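Side-chain contacts in tryptophan halogenase superfamily (Brevundimonas sp. BAL3, PDB 6FRL), which is a flavin-dependent halogenase that prefers bromination over chlorination: residues R89-D92 / S98-I101; A164-A169 / P266-T271; K402-R405 / F411-D414. All blocks are in the same frame, centred on the assembly; numbering follows the deposited sequence.

Interaction 1: residues R89-D92 / S98-I101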
ATOM      1  N   ARG B  89      26.547  -2.762  -5.908  1.00 31.75           N
ATOM      2  CA  ARG B  89      27.339  -1.823  -6.691  1.00 31.58           C
ATOM      3  C   ARG B  89      27.372  -2.204  -8.170  1.00 28.43           C
ATOM      4  O   ARG B  89      27.884  -3.252  -8.513  1.00 32.98           O
ATOM      5  CB  ARG B  89      28.736  -1.745  -6.112  1.00 34.04           C
ATOM      6  CG  ARG B  89      29.548  -0.598  -6.676  1.00 36.96           C
ATOM      7  CD  ARG B  89      30.792  -0.376  -5.864  1.00 37.85           C
ATOM      8  NE  ARG B  89      31.516   0.810  -6.316  1.00 42.46           N
ATOM      9  CZ  ARG B  89      32.462   1.437  -5.619  1.00 40.46           C
ATOM     10  NH1 ARG B  89      32.843   1.000  -4.431  1.00 37.49           N
ATOM     11  NH2 ARG B  89      33.041   2.518  -6.127  1.00 42.29           N
ATOM     12  N   PHE B  90      26.796  -1.357  -9.021  1.00 28.32           N
ATOM     13  CA  PHE B  90      26.685  -1.612 -10.476  1.00 29.43           C
ATOM     14  C   PHE B  90      27.832  -0.921 -11.227  1.00 32.48           C
ATOM     15  O   PHE B  90      27.960   0.323 -11.196  1.00 30.50           O
ATOM     16  CB  PHE B  90      25.325  -1.154 -11.012  1.00 26.97           C
ATOM     17  CG  PHE B  90      24.193  -2.009 -10.540  1.00 26.12           C
ATOM     18  CD1 PHE B  90      23.888  -3.184 -11.176  1.00 25.58           C
ATOM     19  CD2 PHE B  90      23.480  -1.679  -9.389  1.00 27.49           C
ATOM     20  CE1 PHE B  90      22.886  -4.014 -10.691  1.00 26.98           C
ATOM     21  CE2 PHE B  90      22.467  -2.500  -8.921  1.00 26.08           C
ATOM     22  CZ  PHE B  90      22.165  -3.664  -9.569  1.00 25.38           C
ATOM     23  N   LEU B  91      28.681  -1.745 -11.857  1.00 32.73           N
ATOM     24  CA  LEU B  91      29.899  -1.296 -12.550  1.00 32.16           C
ATOM     25  C   LEU B  91      29.770  -1.557 -14.028  1.00 31.51           C
ATOM     26  O   LEU B  91      29.328  -2.656 -14.431  1.00 33.72           O
ATOM     27  CB  LEU B  91      31.144  -2.003 -11.998  1.00 34.27           C
ATOM     28  CG  LEU B  91      31.398  -1.729 -10.506  1.00 35.16           C
ATOM     29  CD1 LEU B  91      32.505  -2.592  -9.926  1.00 38.95           C
ATOM     30  CD2 LEU B  91      31.687  -0.253 -10.293  1.00 35.75           C
ATOM     31  N   ASP B  92      30.082  -0.515 -14.810  1.00 30.70           N
ATOM     32  CA  ASP B  92      30.183  -0.571 -16.280  1.00 34.94           C
ATOM     33  C   ASP B  92      28.853  -0.815 -17.030  1.00 36.42           C
ATOM     34  O   ASP B  92      28.905  -1.270 -18.169  1.00 40.09           O
ATOM     35  CB  ASP B  92      31.256  -1.595 -16.758  1.00 34.71           C
ATOM     36  CG  ASP B  92      32.635  -1.369 -16.118  1.00 37.03           C
ATOM     37  OD1 ASP B  92      33.013  -0.235 -15.713  1.00 42.25           O
ATOM     38  OD2 ASP B  92      33.372  -2.345 -16.021  1.00 37.00           O
ATOM     39  N   SER B  98      31.710   3.476 -15.428  1.00 42.73           N
ATOM     40  CA  SER B  98      30.456   3.846 -14.764  1.00 42.19           C
ATOM     41  C   SER B  98      30.348   3.089 -13.419  1.00 41.47           C
ATOM     42  O   SER B  98      30.860   1.985 -13.269  1.00 39.12           O
ATOM     43  CB  SER B  98      29.232   3.568 -15.641  1.00 42.56           C
ATOM     44  OG  SER B  98      28.890   2.181 -15.670  1.00 46.78           O
ATOM     45  N   ASP B  99      29.698   3.716 -12.449  1.00 40.78           N
ATOM     46  CA  ASP B  99      29.775   3.289 -11.059  1.00 39.12           C
ATOM     47  C   ASP B  99      28.645   3.945 -10.226  1.00 37.42           C
ATOM     48  O   ASP B  99      28.679   5.165 -10.008  1.00 39.01           O
ATOM     49  CB  ASP B  99      31.162   3.661 -10.526  1.00 38.09           C
ATOM     50  CG  ASP B  99      31.440   3.147  -9.111  1.00 41.58           C
ATOM     51  OD1 ASP B  99      30.524   2.651  -8.414  1.00 40.01           O
ATOM     52  OD2 ASP B  99      32.613   3.272  -8.679  1.00 44.62           O
ATOM     53  N   PHE B 100      27.655   3.137  -9.808  1.00 31.88           N
ATOM     54  CA  PHE B 100      26.657   3.563  -8.842  1.00 30.31           C
ATOM     55  C   PHE B 100      26.273   2.464  -7.835  1.00 28.40           C
ATOM     56  O   PHE B 100      26.510   1.290  -8.077  1.00 27.23           O
ATOM     57  CB  PHE B 100      25.435   4.174  -9.546  1.00 31.18           C
ATOM     58  CG  PHE B 100      24.462   3.168 -10.107  1.00 33.29           C
ATOM     59  CD1 PHE B 100      24.626   2.671 -11.405  1.00 30.46           C
ATOM     60  CD2 PHE B 100      23.349   2.744  -9.353  1.00 33.47           C
ATOM     61  CE1 PHE B 100      23.723   1.751 -11.935  1.00 32.15           C
ATOM     62  CE2 PHE B 100      22.441   1.817  -9.876  1.00 34.41           C
ATOM     63  CZ  PHE B 100      22.621   1.313 -11.172  1.00 32.53           C
ATOM     64  N   ILE B 101      25.744   2.869  -6.679  1.00 27.56           N
ATOM     65  CA  ILE B 101      25.302   1.931  -5.631  1.00 27.64           C
ATOM     66  C   ILE B 101      23.780   2.059  -5.363  1.00 26.49           C
ATOM     67  O   ILE B 101      23.280   3.175  -5.051  1.00 26.86           O
ATOM     68  CB  ILE B 101      26.065   2.145  -4.291  1.00 26.95           C
ATOM     69  CG1 ILE B 101      27.530   1.797  -4.452  1.00 29.27           C
ATOM     70  CG2 ILE B 101      25.510   1.240  -3.216  1.00 26.67           C
ATOM     71  CD1 ILE B 101      28.426   2.154  -3.260  1.00 29.87           C
TER
HETATM   72  O   HOH W   1      27.405   1.134 -13.913  1.00 38.33           O
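Phe100 offers one ring face to Phe90, whose CB lies over it, 3.9 Å from the ring centroid, in a CH-pi contact. The two rings are nearly parallel, their planes 20° apart, but they are slid apart and barely overlap. Two further aromatics meet the Phe90 ring: Trp93 edge-to-face and His400 at an inclined angle. With CG set between its backbone N and carbonyl carbon (chi1 80°), Phe100 turns that face to Phe90 CB.

The other flat pair, on the opposite face of the hairpin, is charged. Along one edge of the Arg89 guanidinium sits the Asp99 carboxylate, gripped side-on: NH2 meets the syn lone pair of OD2 at 2.7 Å, and NE reaches OD1 at 3.0 Å. The extended arginine chain carries its charge to this point, passing Ile101 with CG 3.8 Å from CG1, while Leu91 CD2 packs against Asp99 CG. A leucine in place of Arg89 would probably leave the Asp99 carboxylate without the mate for its charge.

Between the faces, Phe90 N donates to Phe100 O (2.8 Å) and Phe100 N to Phe90 O (3.2 Å). Asp92 N adds a bond to Ser98 O, while Ser98 OG turns to Ser94 N in the turn. Such an antiparallel hairpin, with an aromatic pair on one face and a salt bridge on the other, forms the edge of the mixed sheet that continues from strand 87-91 into strand 268-273.

Interaction 2: residues A164-A169 / P266-T271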
ATOM      1  N   ALA B 164      21.763  -5.836   5.195  1.00 28.35           N
ATOM      2  CA  ALA B 164      21.443  -7.259   5.046  1.00 29.53           C
ATOM      3  C   ALA B 164      22.724  -8.085   5.104  1.00 28.13           C
ATOM      4  O   ALA B 164      23.755  -7.565   5.536  1.00 29.06           O
ATOM      5  CB  ALA B 164      20.664  -7.499   3.730  1.00 31.05           C
ATOM      6  N   LEU B 165      22.642  -9.356   4.690  1.00 27.53           N
ATOM      7  CA  LEU B 165      23.787 -10.265   4.734  1.00 27.81           C
ATOM      8  C   LEU B 165      24.255 -10.782   3.377  1.00 28.05           C
ATOM      9  O   LEU B 165      23.450 -10.985   2.426  1.00 27.24           O
ATOM     10  CB  LEU B 165      23.458 -11.495   5.590  1.00 27.56           C
ATOM     11  CG  LEU B 165      22.800 -11.290   6.943  1.00 28.55           C
ATOM     12  CD1 LEU B 165      22.632 -12.644   7.641  1.00 28.24           C
ATOM     13  CD2 LEU B 165      23.614 -10.309   7.766  1.00 27.59           C
ATOM     14  N   HIS B 166      25.572 -10.975   3.293  1.00 28.51           N
ATOM     15  CA  HIS B 166      26.162 -11.915   2.358  1.00 29.71           C
ATOM     16  C   HIS B 166      26.404 -13.148   3.209  1.00 29.98           C
ATOM     17  O   HIS B 166      27.044 -13.035   4.251  1.00 29.17           O
ATOM     18  CB  HIS B 166      27.512 -11.396   1.810  1.00 30.65           C
ATOM     19  CG  HIS B 166      27.439 -10.056   1.146  1.00 29.21           C
ATOM     20  ND1 HIS B 166      28.077  -8.947   1.652  1.00 27.92           N
ATOM     21  CD2 HIS B 166      26.807  -9.651   0.012  1.00 29.48           C
ATOM     22  CE1 HIS B 166      27.844  -7.914   0.857  1.00 28.21           C
ATOM     23  NE2 HIS B 166      27.065  -8.310  -0.139  1.00 27.36           N
ATOM     24  N   LEU B 167      25.936 -14.315   2.791  1.00 30.28           N
ATOM     25  CA  LEU B 167      26.111 -15.503   3.624  1.00 29.80           C
ATOM     26  C   LEU B 167      26.216 -16.823   2.861  1.00 29.35           C
ATOM     27  O   LEU B 167      25.856 -16.927   1.670  1.00 25.93           O
ATOM     28  CB  LEU B 167      25.002 -15.578   4.697  1.00 31.54           C
ATOM     29  CG  LEU B 167      23.519 -15.435   4.303  1.00 35.67           C
ATOM     30  CD1 LEU B 167      23.144 -16.087   2.972  1.00 36.96           C
ATOM     31  CD2 LEU B 167      22.622 -15.989   5.394  1.00 36.04           C
ATOM     32  N   ASP B 168      26.701 -17.843   3.569  1.00 31.67           N
ATOM     33  CA  ASP B 168      26.725 -19.204   3.019  1.00 34.14           C
ATOM     34  C   ASP B 168      25.340 -19.816   3.167  1.00 30.82           C
ATOM     35  O   ASP B 168      24.907 -20.067   4.265  1.00 31.33           O
ATOM     36  CB  ASP B 168      27.789 -20.091   3.693  1.00 34.98           C
ATOM     37  CG  ASP B 168      27.973 -21.434   2.964  1.00 36.80           C
ATOM     38  OD1 ASP B 168      26.976 -22.115   2.658  1.00 33.72           O
ATOM     39  OD2 ASP B 168      29.107 -21.824   2.676  1.00 41.23           O
ATOM     40  N   ALA B 169      24.672 -20.077   2.052  1.00 28.59           N
ATOM     41  CA  ALA B 169      23.289 -20.559   2.080  1.00 30.08           C
ATOM     42  C   ALA B 169      23.174 -21.954   2.692  1.00 29.20           C
ATOM     43  O   ALA B 169      22.227 -22.237   3.425  1.00 26.46           O
ATOM     44  CB  ALA B 169      22.683 -20.525   0.699  1.00 29.44           C
ATOM     45  N   PRO B 266      31.567  -4.215   2.163  1.00 31.02           N
ATOM     46  CA  PRO B 266      30.158  -4.294   2.579  1.00 30.05           C
ATOM     47  C   PRO B 266      29.143  -4.026   1.448  1.00 28.01           C
ATOM     48  O   PRO B 266      28.154  -3.309   1.642  1.00 28.52           O
ATOM     49  CB  PRO B 266      30.061  -3.216   3.670  1.00 30.69           C
ATOM     50  CG  PRO B 266      31.055  -2.193   3.260  1.00 34.12           C
ATOM     51  CD  PRO B 266      32.138  -2.883   2.429  1.00 32.54           C
ATOM     52  N   PHE B 267      29.381  -4.624   0.292  1.00 27.06           N
ATOM     53  CA  PHE B 267      28.450  -4.567  -0.824  1.00 29.01           C
ATOM     54  C   PHE B 267      28.707  -5.700  -1.806  1.00 32.77           C
ATOM     55  O   PHE B 267      29.802  -6.284  -1.836  1.00 35.90           O
ATOM     56  CB  PHE B 267      28.540  -3.244  -1.549  1.00 29.15           C
ATOM     57  CG  PHE B 267      29.931  -2.863  -1.962  1.00 30.23           C
ATOM     58  CD1 PHE B 267      30.497  -3.415  -3.099  1.00 31.31           C
ATOM     59  CD2 PHE B 267      30.671  -1.925  -1.209  1.00 31.51           C
ATOM     60  CE1 PHE B 267      31.791  -3.038  -3.489  1.00 32.97           C
ATOM     61  CE2 PHE B 267      31.947  -1.547  -1.588  1.00 32.61           C
ATOM     62  CZ  PHE B 267      32.520  -2.123  -2.720  1.00 32.68           C
ATOM     63  N   THR B 268      27.686  -6.004  -2.603  1.00 33.76           N
ATOM     64  CA  THR B 268      27.797  -6.978  -3.680  1.00 34.48           C
ATOM     65  C   THR B 268      28.279  -6.225  -4.924  1.00 36.45           C
ATOM     66  O   THR B 268      27.832  -5.090  -5.175  1.00 36.27           O
ATOM     67  CB  THR B 268      26.425  -7.616  -3.908  1.00 34.51           C
ATOM     68  OG1 THR B 268      26.000  -8.213  -2.688  1.00 36.92           O
ATOM     69  CG2 THR B 268      26.470  -8.661  -4.992  1.00 36.45           C
ATOM     70  N   ARG B 269      29.199  -6.831  -5.677  1.00 39.49           N
ATOM     71  CA  ARG B 269      29.646  -6.251  -6.967  1.00 41.61           C
ATOM     72  C   ARG B 269      28.870  -6.849  -8.111  1.00 37.04           C
ATOM     73  O   ARG B 269      28.816  -8.068  -8.209  1.00 34.71           O
ATOM     74  CB  ARG B 269      31.115  -6.509  -7.231  1.00 42.96           C
ATOM     75  CG  ARG B 269      32.065  -5.627  -6.442  1.00 46.89           C
ATOM     76  CD  ARG B 269      33.471  -6.219  -6.434  1.00 53.02           C
ATOM     77  NE  ARG B 269      34.163  -5.883  -5.198  1.00 53.62           N
ATOM     78  CZ  ARG B 269      34.684  -4.694  -4.937  1.00 62.17           C
ATOM     79  NH1 ARG B 269      34.624  -3.684  -5.831  1.00 63.70           N
ATOM     80  NH2 ARG B 269      35.267  -4.499  -3.753  1.00 65.72           N
ATOM     81  N   VAL B 270      28.269  -6.004  -8.958  1.00 34.34           N
ATOM     82  CA  VAL B 270      27.642  -6.478 -10.199  1.00 36.64           C
ATOM     83  C   VAL B 270      28.234  -5.764 -11.401  1.00 34.02           C
ATOM     84  O   VAL B 270      27.936  -4.615 -11.624  1.00 30.93           O
ATOM     85  CB  VAL B 270      26.111  -6.333 -10.176  1.00 38.43           C
ATOM     86  CG1 VAL B 270      25.505  -6.718 -11.516  1.00 39.16           C
ATOM     87  CG2 VAL B 270      25.520  -7.226  -9.092  1.00 39.15           C
ATOM     88  N   THR B 271      29.076  -6.480 -12.154  1.00 34.25           N
ATOM     89  CA  THR B 271      29.897  -5.921 -13.229  1.00 33.98           C
ATOM     90  C   THR B 271      29.381  -6.379 -14.603  1.00 35.29           C
ATOM     91  O   THR B 271      29.388  -7.578 -14.919  1.00 32.64           O
ATOM     92  CB  THR B 271      31.376  -6.336 -13.074  1.00 34.04           C
ATOM     93  OG1 THR B 271      31.866  -5.898 -11.804  1.00 32.59           O
ATOM     94  CG2 THR B 271      32.254  -5.724 -14.189  1.00 33.06           C
TER
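A buried junction between two beta-sheets is made where His166, on the central strand 164-168 of a three-stranded antiparallel sheet, reaches Thr268 at the start of strand 268-273 in the large mixed sheet. The backbones stay well apart, with the CA atoms of His166 and Thr268 separated by 8.0 Å, so an imidazole arm has to span the gap. Its CG lies anti to the carbonyl carbon (chi1 -57°), which sends the ring across to the other strand.

There NE2 and Thr268 OG1 share a hydrogen bond of 2.8 Å, with the hydroxyl near the plane of the ring, at its edge. Beside it, CE1 rests 3.6 Å from Phe267 C, so the ring tip also packs on the backbone leading into the strand. Ala57, Ile281 and Pro282 line the imidazole, and Thr268 touches Ala57 and Ile281 too.

On its other nitrogen, ND1, the histidine is hydrogen-bonded to Thr83 OG1. Either partner of the NE2 bond could be the donor, since imidazole and hydroxyl can both give or accept. Held by a threonine at each nitrogen, the ring is fixed in its rotation, and its polar atoms are satisfied within the protein interior.

Interaction 3: residues K402-R405 / F411-D414; sequences KLNR and FWRD
Asn404 ND2 is shared by two backbone carbonyls: it donates to Trp412 O at 3.1 Å and also to Tyr401 O, near the C-terminal end of helix 376-402. The bond to Trp412 is almost straight, with an N-H...O angle of 177°, and the carbonyl oxygen lies in the plane of the asparagine amide. From the acceptor's side the donor is a little tilted from the carbonyl plane. The third polar demand of the group is met by OD1, which accepts from Arg406 N. An asparagine suits the place because one short side chain carries both a donor with two N-H groups and an acceptor.

The same amide also packs against the tryptophan side chain. Its CG comes within 3.2 Å of Trp412 CE3, a close approach, while OD1 stands 3.5 Å from both CE3 and CB. Amide and indole planes are 61° apart, so the two groups meet obliquely and do not stack. Trp412 has its CG anti to the carbonyl carbon (chi1 -69°), which lays the benzene half of the indole alongside Asn404 CB, with CZ3 3.9 Å away.

Within its own helix, Phe411 CD2 lies 3.5 Å above one face of the indole, over its centre. Elsewhere Trp93 meets the ring edge-to-face, and NE1 donates to Arg273 O, so the buried nitrogen has a partner.

The contact thus fastens the loop that leaves helix 376-402 to the flank of helix 410-417. Lys402 NZ also reaches Arg416 O in the last turn of that helix and Met418 O just beyond it, and through Arg273 the indole is tied to the end of strand 268-273.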
ATOM      1  N   LYS B 402      17.067  -2.485 -19.933  1.00 35.06           N
ATOM      2  CA  LYS B 402      16.404  -1.499 -20.786  1.00 32.55           C
ATOM      3  C   LYS B 402      17.095  -0.138 -20.852  1.00 34.05           C
ATOM      4  O   LYS B 402      17.056   0.493 -21.908  1.00 35.02           O
ATOM      5  CB  LYS B 402      14.962  -1.323 -20.332  1.00 30.25           C
ATOM      6  CG  LYS B 402      14.124  -0.365 -21.191  1.00 31.45           C
ATOM      7  CD  LYS B 402      14.145  -0.747 -22.664  1.00 31.54           C
ATOM      8  CE  LYS B 402      13.004  -0.149 -23.455  1.00 30.68           C
ATOM      9  NZ  LYS B 402      13.175  -0.405 -24.918  1.00 30.55           N
ATOM     10  N   LEU B 403      17.710   0.303 -19.746  1.00 33.82           N
ATOM     11  CA  LEU B 403      18.326   1.636 -19.642  1.00 33.96           C
ATOM     12  C   LEU B 403      19.862   1.673 -19.787  1.00 32.94           C
ATOM     13  O   LEU B 403      20.509   2.738 -19.608  1.00 31.02           O
ATOM     14  CB  LEU B 403      17.957   2.258 -18.293  1.00 34.69           C
ATOM     15  CG  LEU B 403      16.470   2.379 -17.952  1.00 34.40           C
ATOM     16  CD1 LEU B 403      16.316   3.052 -16.606  1.00 33.39           C
ATOM     17  CD2 LEU B 403      15.743   3.178 -19.020  1.00 33.34           C
ATOM     18  N   ASN B 404      20.460   0.541 -20.131  1.00 34.25           N
ATOM     19  CA  ASN B 404      21.909   0.493 -20.263  1.00 36.32           C
ATOM     20  C   ASN B 404      22.372   1.479 -21.362  1.00 38.10           C
ATOM     21  O   ASN B 404      21.612   1.783 -22.274  1.00 43.28           O
ATOM     22  CB  ASN B 404      22.375  -0.943 -20.506  1.00 34.26           C
ATOM     23  CG  ASN B 404      22.465  -1.286 -21.972  1.00 34.14           C
ATOM     24  OD1 ASN B 404      23.469  -0.973 -22.619  1.00 33.45           O
ATOM     25  ND2 ASN B 404      21.445  -1.966 -22.500  1.00 31.05           N
ATOM     26  N   ARG B 405      23.590   1.982 -21.236  1.00 40.29           N
ATOM     27  CA  ARG B 405      24.191   2.903 -22.213  1.00 50.97           C
ATOM     28  C   ARG B 405      25.502   2.344 -22.866  1.00 50.15           C
ATOM     29  O   ARG B 405      26.381   3.088 -23.307  1.00 52.46           O
ATOM     30  CB  ARG B 405      24.453   4.263 -21.547  1.00 57.63           C
ATOM     31  CG  ARG B 405      23.210   5.058 -21.204  1.00 66.07           C
ATOM     32  CD  ARG B 405      23.590   6.548 -21.134  1.00 74.93           C
ATOM     33  NE  ARG B 405      22.551   7.394 -20.529  1.00 85.60           N
ATOM     34  CZ  ARG B 405      22.019   8.508 -21.054  1.00 92.37           C
ATOM     35  NH1 ARG B 405      22.411   8.982 -22.243  1.00 96.96           N
ATOM     36  NH2 ARG B 405      21.075   9.165 -20.386  1.00 91.76           N
ATOM     37  N   PHE B 411      24.276  -7.404 -28.049  1.00 53.40           N
ATOM     38  CA  PHE B 411      23.532  -7.759 -26.847  1.00 49.38           C
ATOM     39  C   PHE B 411      22.904  -6.514 -26.193  1.00 48.78           C
ATOM     40  O   PHE B 411      21.686  -6.468 -25.938  1.00 41.23           O
ATOM     41  CB  PHE B 411      24.467  -8.463 -25.860  1.00 49.01           C
ATOM     42  CG  PHE B 411      23.830  -8.769 -24.531  1.00 44.40           C
ATOM     43  CD1 PHE B 411      22.966  -9.836 -24.400  1.00 45.83           C
ATOM     44  CD2 PHE B 411      24.084  -7.973 -23.421  1.00 42.60           C
ATOM     45  CE1 PHE B 411      22.363 -10.105 -23.185  1.00 49.80           C
ATOM     46  CE2 PHE B 411      23.497  -8.244 -22.205  1.00 43.64           C
ATOM     47  CZ  PHE B 411      22.634  -9.307 -22.086  1.00 45.81           C
ATOM     48  N   TRP B 412      23.751  -5.508 -25.981  1.00 46.56           N
ATOM     49  CA  TRP B 412      23.381  -4.292 -25.270  1.00 48.61           C
ATOM     50  C   TRP B 412      22.493  -3.317 -26.072  1.00 47.96           C
ATOM     51  O   TRP B 412      21.579  -2.738 -25.481  1.00 46.33           O
ATOM     52  CB  TRP B 412      24.633  -3.597 -24.684  1.00 45.20           C
ATOM     53  CG  TRP B 412      25.279  -4.370 -23.523  1.00 46.13           C
ATOM     54  CD1 TRP B 412      26.520  -4.953 -23.509  1.00 50.44           C
ATOM     55  CD2 TRP B 412      24.706  -4.652 -22.237  1.00 47.26           C
ATOM     56  NE1 TRP B 412      26.756  -5.569 -22.302  1.00 49.76           N
ATOM     57  CE2 TRP B 412      25.657  -5.401 -21.503  1.00 49.93           C
ATOM     58  CE3 TRP B 412      23.479  -4.353 -21.634  1.00 46.13           C
ATOM     59  CZ2 TRP B 412      25.420  -5.832 -20.203  1.00 49.40           C
ATOM     60  CZ3 TRP B 412      23.242  -4.776 -20.352  1.00 44.13           C
ATOM     61  CH2 TRP B 412      24.203  -5.511 -19.648  1.00 49.37           C
ATOM     62  N   ARG B 413      22.729  -3.139 -27.376  1.00 52.17           N
ATOM     63  CA  ARG B 413      21.784  -2.371 -28.240  1.00 56.38           C
ATOM     64  C   ARG B 413      20.387  -2.977 -28.183  1.00 53.63           C
ATOM     65  O   ARG B 413      19.385  -2.262 -28.031  1.00 50.52           O
ATOM     66  CB  ARG B 413      22.208  -2.339 -29.714  1.00 67.50           C
ATOM     67  CG  ARG B 413      23.467  -1.547 -30.021  1.00 81.00           C
ATOM     68  CD  ARG B 413      23.862  -1.704 -31.494  1.00 92.36           C
ATOM     69  NE  ARG B 413      25.235  -1.238 -31.742  1.00101.24           N
ATOM     70  CZ  ARG B 413      26.357  -1.976 -31.668  1.00 99.35           C
ATOM     71  NH1 ARG B 413      26.336  -3.266 -31.377  1.00 96.39           N
ATOM     72  NH2 ARG B 413      27.538  -1.420 -31.907  1.00102.87           N
ATOM     73  N   ASP B 414      20.330  -4.298 -28.324  1.00 50.98           N
ATOM     74  CA  ASP B 414      19.063  -5.004 -28.328  1.00 55.75           C
ATOM     75  C   ASP B 414      18.316  -4.827 -27.035  1.00 55.01           C
ATOM     76  O   ASP B 414      17.110  -4.605 -27.054  1.00 60.94           O
ATOM     77  CB  ASP B 414      19.257  -6.502 -28.595  1.00 64.87           C
ATOM     78  CG  ASP B 414      19.647  -6.806 -30.037  1.00 64.92           C
ATOM     79  OD1 ASP B 414      19.680  -5.885 -30.894  1.00 62.35           O
ATOM     80  OD2 ASP B 414      19.917  -7.995 -30.288  1.00 65.79           O
TER

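In the fold
Along the chain the three contacts follow one another without overlap, all within the tryptophan halogenase family region. Interactions 1 and 2 have centres about 15 Å apart and touch directly: strand 87-91 pairs with strand 268-273 in the mixed sheet, so the hairpin of interaction 1 and the sheet-to-sheet junction of interaction 2 are linked by backbone. Interaction 3 is about 15 Å from interaction 1 and 25 Å from interaction 2, centre to centre, and touches neither. Trp93, in the hairpin turn, bridges the gap by meeting both Phe90 and Trp412. Contacts can thus be followed from the small antiparallel sheet through the large sheet and Trp93 to helix 410-417.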